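Local coordinates for protein macrophage receptor MARCO (Mus musculus, PDB 2OY3) that probably serves as a class A scavenger receptor of macrophages, its cysteine-rich domain recognising bacterial and other polyanionic ligands, at residues I64-V69 and N84-H89. Sequence-based numbering, arbitrary orientation.
Sequences IWLDNV and NSWGNH. With MG (magnesium ion), chain C.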
loop_
_atom_site.group_PDB
_atom_site.type_symbol
_atom_site.label_atom_id
_atom_site.label_comp_id
_atom_site.label_asym_id
_atom_site.label_seq_id
_atom_site.Cartn_x
_atom_site.Cartn_y
_atom_site.Cartn_z
ATOM N N ILE A 64 3.394 -4.278 10.058
ATOM C CA ILE A 64 2.639 -3.231 9.328
ATOM C C ILE A 64 3.605 -2.046 9.189
ATOM O O ILE A 64 4.046 -1.478 10.191
ATOM C CB ILE A 64 1.331 -2.841 10.060
ATOM C CG1 ILE A 64 0.440 -4.089 10.205
ATOM C CG2 ILE A 64 0.577 -1.750 9.299
ATOM C CD1 ILE A 64 -0.716 -3.956 11.152
ATOM N N TRP A 65 4.008 -1.734 7.959
ATOM C CA TRP A 65 5.105 -0.791 7.791
ATOM C C TRP A 65 4.649 0.632 7.623
ATOM O O TRP A 65 5.402 1.526 7.957
ATOM C CB TRP A 65 6.041 -1.143 6.599
ATOM C CG TRP A 65 7.019 -2.294 6.796
ATOM C CD1 TRP A 65 7.348 -3.245 5.859
ATOM C CD2 TRP A 65 7.789 -2.611 7.974
ATOM N NE1 TRP A 65 8.276 -4.127 6.372
ATOM C CE2 TRP A 65 8.558 -3.776 7.670
ATOM C CE3 TRP A 65 7.899 -2.035 9.256
ATOM C CZ2 TRP A 65 9.443 -4.372 8.607
ATOM C CZ3 TRP A 65 8.751 -2.645 10.209
ATOM C CH2 TRP A 65 9.524 -3.793 9.869
ATOM N N LEU A 66 3.482 0.836 7.017
ATOM C CA LEU A 66 2.997 2.180 6.690
ATOM C C LEU A 66 1.582 2.383 7.189
ATOM O O LEU A 66 0.809 1.425 7.313
ATOM C CB LEU A 66 3.053 2.444 5.174
ATOM C CG LEU A 66 4.454 2.589 4.584
ATOM C CD1 LEU A 66 4.355 2.576 3.070
ATOM C CD2 LEU A 66 5.141 3.841 5.109
ATOM N N ASP A 67 1.238 3.644 7.448
ATOM C CA ASP A 67 -0.111 4.019 7.851
ATOM C C ASP A 67 -0.251 5.448 7.381
ATOM O O ASP A 67 0.766 6.150 7.237
ATOM C CB ASP A 67 -0.228 3.931 9.382
ATOM C CG ASP A 67 -1.672 4.046 9.883
ATOM O OD1 ASP A 67 -2.627 3.969 9.079
ATOM O OD2 ASP A 67 -1.846 4.205 11.109
ATOM N N ASN A 68 -1.481 5.872 7.100
ATOM C CA ASN A 68 -1.751 7.259 6.752
ATOM C C ASN A 68 -0.937 7.758 5.563
ATOM O O ASN A 68 -0.275 8.806 5.656
ATOM C CB ASN A 68 -1.516 8.163 7.984
ATOM C CG ASN A 68 -2.421 7.788 9.141
ATOM O OD1 ASN A 68 -3.634 7.998 9.091
ATOM N ND2 ASN A 68 -1.845 7.185 10.163
ATOM N N VAL A 69 -0.931 6.974 4.489
ATOM C CA VAL A 69 -0.247 7.355 3.258
ATOM C C VAL A 69 -1.009 8.509 2.580
ATOM O O VAL A 69 -2.223 8.471 2.485
ATOM C CB VAL A 69 -0.086 6.148 2.284
ATOM C CG1 VAL A 69 0.635 6.586 1.003
ATOM C CG2 VAL A 69 0.670 5.000 2.960
ATOM N N ASN A 84 3.013 8.412 7.323
ATOM C CA ASN A 84 3.556 8.210 8.666
ATOM C C ASN A 84 4.960 7.635 8.562
ATOM O O ASN A 84 5.292 6.965 7.575
ATOM C CB ASN A 84 2.746 7.172 9.444
ATOM C CG ASN A 84 1.584 7.764 10.258
ATOM O OD1 ASN A 84 1.057 7.083 11.149
ATOM N ND2 ASN A 84 1.164 8.984 9.948
ATOM N N SER A 85 5.762 7.855 9.601
ATOM C CA SER A 85 7.084 7.215 9.720
ATOM C C SER A 85 6.923 5.668 9.643
ATOM O O SER A 85 5.892 5.121 10.049
ATOM C CB SER A 85 7.765 7.611 11.045
ATOM O OG SER A 85 7.893 9.034 11.175
ATOM N N TRP A 86 7.932 4.991 9.110
ATOM C CA TRP A 86 7.890 3.527 8.952
ATOM C C TRP A 86 7.620 2.800 10.291
ATOM O O TRP A 86 8.201 3.156 11.322
ATOM C CB TRP A 86 9.208 3.057 8.355
ATOM C CG TRP A 86 9.473 3.548 6.939
ATOM C CD1 TRP A 86 10.259 4.604 6.569
ATOM C CD2 TRP A 86 8.956 2.990 5.722
ATOM N NE1 TRP A 86 10.274 4.735 5.194
ATOM C CE2 TRP A 86 9.481 3.763 4.650
ATOM C CE3 TRP A 86 8.119 1.900 5.427
ATOM C CZ2 TRP A 86 9.178 3.500 3.315
ATOM C CZ3 TRP A 86 7.818 1.632 4.089
ATOM C CH2 TRP A 86 8.349 2.440 3.051
ATOM N N GLY A 87 6.718 1.815 10.266
ATOM C CA GLY A 87 6.290 1.077 11.462
ATOM C C GLY A 87 5.508 1.876 12.512
ATOM O O GLY A 87 5.281 1.385 13.613
ATOM N N ASN A 88 5.098 3.109 12.190
ATOM C CA ASN A 88 4.248 3.897 13.103
ATOM C C ASN A 88 2.774 3.742 12.700
ATOM O O ASN A 88 2.360 4.240 11.662
ATOM C CB ASN A 88 4.668 5.380 13.111
ATOM C CG ASN A 88 3.863 6.221 14.089
ATOM O OD1 ASN A 88 3.367 5.722 15.102
ATOM N ND2 ASN A 88 3.721 7.509 13.785
ATOM N N HIS A 89 2.001 3.002 13.483
ATOM C CA HIS A 89 0.610 2.723 13.121
ATOM C C HIS A 89 -0.172 2.367 14.366
ATOM O O HIS A 89 0.417 2.005 15.395
ATOM C CB HIS A 89 0.529 1.525 12.166
ATOM C CG HIS A 89 0.907 0.229 12.816
ATOM N ND1 HIS A 89 -0.010 -0.578 13.456
ATOM C CD2 HIS A 89 2.110 -0.367 12.975
ATOM C CE1 HIS A 89 0.607 -1.628 13.965
ATOM N NE2 HIS A 89 1.896 -1.528 13.687
HETATM MG MG MG C . -4.200 9.041 1.502
HETATM O O HOH W 1 -4.229 10.610 2.872
HETATM O O HOH W 2 -3.721 10.413 -0.431
#
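Leu-66 and Trp-86 lie side by side where the long loop before strand 98-101 folds back on strand 64-66 of the scavenger receptor cysteine-rich domain. Leu-66 CD2 sits over one face of the indole, 3.8 Å from the centroid of its six-membered ring, in a CH-pi contact shifted toward the rim. Trp-65 CB meets the same indole at its edge, in the ring plane. Outside this pair of segments, Tyr-22 of strand 15-22 stacks on Trp-86 and meets the Trp-65 ring edge-to-face, while Trp-65 NE1 hydrogen-bonds to Glu-25 O.

Ser-85 to Asn-88 form a type II beta turn, closed by a hydrogen bond from Asn-88 N to Ser-85 O. Gly-87 takes its third position with a positive phi. Its N gives a short, straight hydrogen bond to Trp-65 O (2.7 Å, 165°). Gly-87 CA lies at the edge of the Trp-65 ring.

At one end, His-89 crosses Ile-64 at about a right angle. Its CG stands between backbone N and carbonyl carbon (chi1 68°), which carries the imidazole across to Ile-64. Ile-64 CB lies over the ring centre, 3.9 Å from the centroid, in a second CH-pi contact. His-89 ND1 is hydrogen-bonded to Cys-91 N.

At the other end, Asn-84 N donates a hydrogen bond to Asp-67 O at 3.2 Å. Two residues on from Asp-67, Val-69 O binds a magnesium ion together with Asp-33 O, Asp-38 OD2 and two waters. The amide planes of Asn-68 and Asn-84 are 44° apart. Asn-68 ND2 donates a hydrogen bond to Asn-84 OD1 at 3.1 Å, from above the plane of the acceptor amide.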